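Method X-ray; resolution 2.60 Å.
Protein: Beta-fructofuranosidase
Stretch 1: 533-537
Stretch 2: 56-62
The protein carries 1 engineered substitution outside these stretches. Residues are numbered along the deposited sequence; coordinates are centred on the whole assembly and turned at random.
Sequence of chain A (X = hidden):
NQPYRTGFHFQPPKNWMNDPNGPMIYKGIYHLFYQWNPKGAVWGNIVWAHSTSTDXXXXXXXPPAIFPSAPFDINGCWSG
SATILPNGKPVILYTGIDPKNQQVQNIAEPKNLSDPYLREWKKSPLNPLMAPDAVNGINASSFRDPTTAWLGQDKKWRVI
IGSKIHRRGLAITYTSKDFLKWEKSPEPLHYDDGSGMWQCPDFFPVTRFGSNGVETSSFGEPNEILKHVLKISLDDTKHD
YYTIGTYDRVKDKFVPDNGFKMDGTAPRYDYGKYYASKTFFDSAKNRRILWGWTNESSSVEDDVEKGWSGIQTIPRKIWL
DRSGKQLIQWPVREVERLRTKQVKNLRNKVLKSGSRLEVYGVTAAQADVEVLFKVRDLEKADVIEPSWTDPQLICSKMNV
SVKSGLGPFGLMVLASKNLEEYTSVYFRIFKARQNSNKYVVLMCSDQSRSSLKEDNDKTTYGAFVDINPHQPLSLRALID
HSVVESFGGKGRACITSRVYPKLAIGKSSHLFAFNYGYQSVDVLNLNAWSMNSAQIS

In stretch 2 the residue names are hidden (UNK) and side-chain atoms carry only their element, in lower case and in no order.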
# COMPACT_ATOMS: atom_id res chain seq x y z
N SER A 533 -18.14 1.78 -12.88
CA SER A 533 -16.84 2.35 -13.22
C SER A 533 -16.61 3.72 -12.61
O SER A 533 -17.54 4.45 -12.28
CB SER A 533 -16.68 2.44 -14.73
OG SER A 533 -16.58 1.14 -15.30
N ALA A 534 -15.33 4.04 -12.43
CA ALA A 534 -14.95 5.33 -11.89
C ALA A 534 -14.24 6.05 -13.02
O ALA A 534 -13.52 5.42 -13.81
CB ALA A 534 -14.03 5.14 -10.69
N GLN A 535 -14.46 7.35 -13.12
CA GLN A 535 -13.85 8.17 -14.17
C GLN A 535 -12.36 8.38 -13.94
O GLN A 535 -11.94 9.33 -13.29
CB GLN A 535 -14.57 9.53 -14.25
CG GLN A 535 -16.09 9.41 -14.05
CD GLN A 535 -16.87 10.52 -14.71
OE1 GLN A 535 -18.10 10.54 -14.63
NE2 GLN A 535 -16.18 11.45 -15.37
N ILE A 536 -11.57 7.46 -14.50
CA ILE A 536 -10.11 7.49 -14.38
C ILE A 536 -9.43 7.93 -15.68
O ILE A 536 -9.85 7.54 -16.77
CB ILE A 536 -9.55 6.09 -13.98
CG1 ILE A 536 -10.09 5.01 -14.94
CG2 ILE A 536 -9.89 5.77 -12.53
CD1 ILE A 536 -9.51 3.60 -14.72
N SER A 537 -8.39 8.75 -15.54
CA SER A 537 -7.60 9.27 -16.66
C SER A 537 -6.34 9.94 -16.12
O SER A 537 -5.26 9.81 -16.70
CB SER A 537 -8.41 10.27 -17.49
OG SER A 537 -9.39 9.63 -18.29
N UNK A 56 -11.36 11.01 -4.07
CA UNK A 56 -10.29 10.03 -4.16
C UNK A 56 -10.69 8.81 -4.99
O UNK A 56 -10.14 7.73 -4.81
c UNK A 56 -8.89 9.91 -0.51
c UNK A 56 -9.03 10.52 -1.89
c UNK A 56 -9.86 9.57 -2.76
c UNK A 56 -7.66 10.77 -2.51
N UNK A 57 -11.64 8.99 -5.89
CA UNK A 57 -12.08 7.88 -6.71
C UNK A 57 -12.08 8.28 -8.17
O UNK A 57 -11.53 7.56 -9.02
c UNK A 57 -13.88 6.18 -7.12
c UNK A 57 -12.69 5.97 -4.35
c UNK A 57 -13.50 7.42 -6.31
c UNK A 57 -13.56 7.12 -4.81
N UNK A 58 -12.70 9.43 -8.46
CA UNK A 58 -12.78 9.95 -9.82
C UNK A 58 -11.63 10.94 -10.02
O UNK A 58 -11.49 11.90 -9.27
o UNK A 58 -15.44 8.71 -10.07
c UNK A 58 -15.31 9.87 -9.69
n UNK A 58 -16.21 10.48 -8.95
c UNK A 58 -14.10 10.69 -10.06
N UNK A 59 -10.83 10.70 -11.06
CA UNK A 59 -9.69 11.55 -11.35
C UNK A 59 -9.70 12.25 -12.70
O UNK A 59 -9.96 11.63 -13.74
c UNK A 59 -7.87 9.91 -7.55
n UNK A 59 -8.72 8.91 -7.97
c UNK A 59 -8.30 10.16 -9.78
c UNK A 59 -6.74 11.82 -8.51
c UNK A 59 -6.21 12.08 -7.25
c UNK A 59 -8.97 9.07 -9.30
c UNK A 59 -7.34 10.16 -6.28
c UNK A 59 -7.59 10.72 -8.67
c UNK A 59 -6.51 11.25 -6.16
c UNK A 59 -8.40 10.75 -11.17
N UNK A 60 -9.45 13.55 -12.65
CA UNK A 60 -9.38 14.41 -13.82
C UNK A 60 -7.89 14.58 -14.13
O UNK A 60 -7.10 14.90 -13.25
c UNK A 60 -10.02 15.78 -13.53
c UNK A 60 -11.53 15.71 -13.31
o UNK A 60 -11.97 15.21 -12.25
o UNK A 60 -12.29 16.15 -14.19
N UNK A 61 -7.48 14.35 -15.39
CA UNK A 61 -6.09 14.49 -15.82
C UNK A 61 -5.52 15.91 -15.85
O UNK A 61 -6.24 16.88 -15.61
c UNK A 61 -7.45 14.23 -17.71
c UNK A 61 -6.10 13.86 -17.21
c UNK A 61 -8.32 13.89 -16.52
N UNK A 62 -4.23 16.00 -16.15
CA UNK A 62 -3.49 17.25 -16.23
C UNK A 62 -2.12 16.96 -16.80
O UNK A 62 -1.57 15.88 -16.60
c UNK A 62 -4.43 18.78 -14.45
n UNK A 62 -5.93 20.36 -14.21
c UNK A 62 -4.74 20.05 -14.81
c UNK A 62 -3.30 17.90 -14.86
n UNK A 62 -5.45 18.35 -13.63
c UNK A 62 -6.34 19.32 -13.50

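Position 56 carries four side-chain carbons and no heteroatom, with the fork at the second carbon, and these atoms lie out of reach of stretch 1. That pattern identifies L56. Its buried side chain belongs to the protein interior, a fitting place for a purely hydrocarbon residue.

Position 57 also has four carbons, but here the fork comes at the first, one arm being two carbons long and the other a single methyl. That single methyl of 57 lies 3.7 Å from CB of A534, an apolar contact between two buried residues. Branching at the beta carbon with unequal arms means isoleucine, I57. The CA-to-CB bond points sideways and the end of the side chain leads away from stretch 1, so the methyl attached at the first carbon is well placed to meet the small side chain of alanine.

Position 58 has two carbons, the second bearing one oxygen and one nitrogen. Although its CA-to-CB bond points sideways, its end comes nearer to stretch 1, and the side-chain oxygen of 58 accepts a weak hydrogen bond from the backbone N of Q535 at 3.5 Å. The same oxygen of 58 lies 3.9 Å from CA of A534. A short side chain ending in an amide is asparagine, N58. An amide suits this place because its carbonyl oxygen can accept from a peptide NH without bringing a formal charge.

Position 59 has one carbon followed by fused five- and six-membered rings holding eight carbons and one nitrogen. Its polar link to stretch 1 is made by the main chain: backbone N of 59 donates to O of Q535 at 2.8 Å, while the nearest approach of the side chain is CB of 59 to O of Q535, 4.4 Å. Such a fused ring system can only be tryptophan, W59. The large indole is buried, as suits so extensive an apolar surface.

Position 60 shows two carbons, the second carrying two oxygens; its CA-to-CB bond points away from stretch 1, which it does not touch. The group is a carboxylate, hence D60. The residue is exposed, so the charged group can remain in solvent-accessible surroundings.

Position 61 has three carbons that close a ring onto the backbone N. The ring carbon bonded to that N of 61 packs 3.7 Å from CB of S537. The closed ring is the signature of proline, P61. Having no NH to donate, proline meets the chain terminus here through carbon contact.

Position 62 has one carbon and then a five-membered ring of three carbons and two nitrogens, beyond the reach of stretch 1. This is the imidazole of H62, which takes no part in the contact; it is partly exposed, a position where a polar ring is easily accommodated.

The two segments run in nearly the same direction, 22° apart, with Q535 beside N58 and S537 beside P61. Q535 is the polar centre of the contact: its N donates weakly to the side chain of N58, while its O accepts the stronger bond from W59 N. Packing of A534 against I57 and of S537 against P61 extends the contact beyond these bonds, and 317 Å² is buried in all, a modest interface joining residues at least 476 positions apart in sequence.

Stretch 2 56-62: LINWDPH
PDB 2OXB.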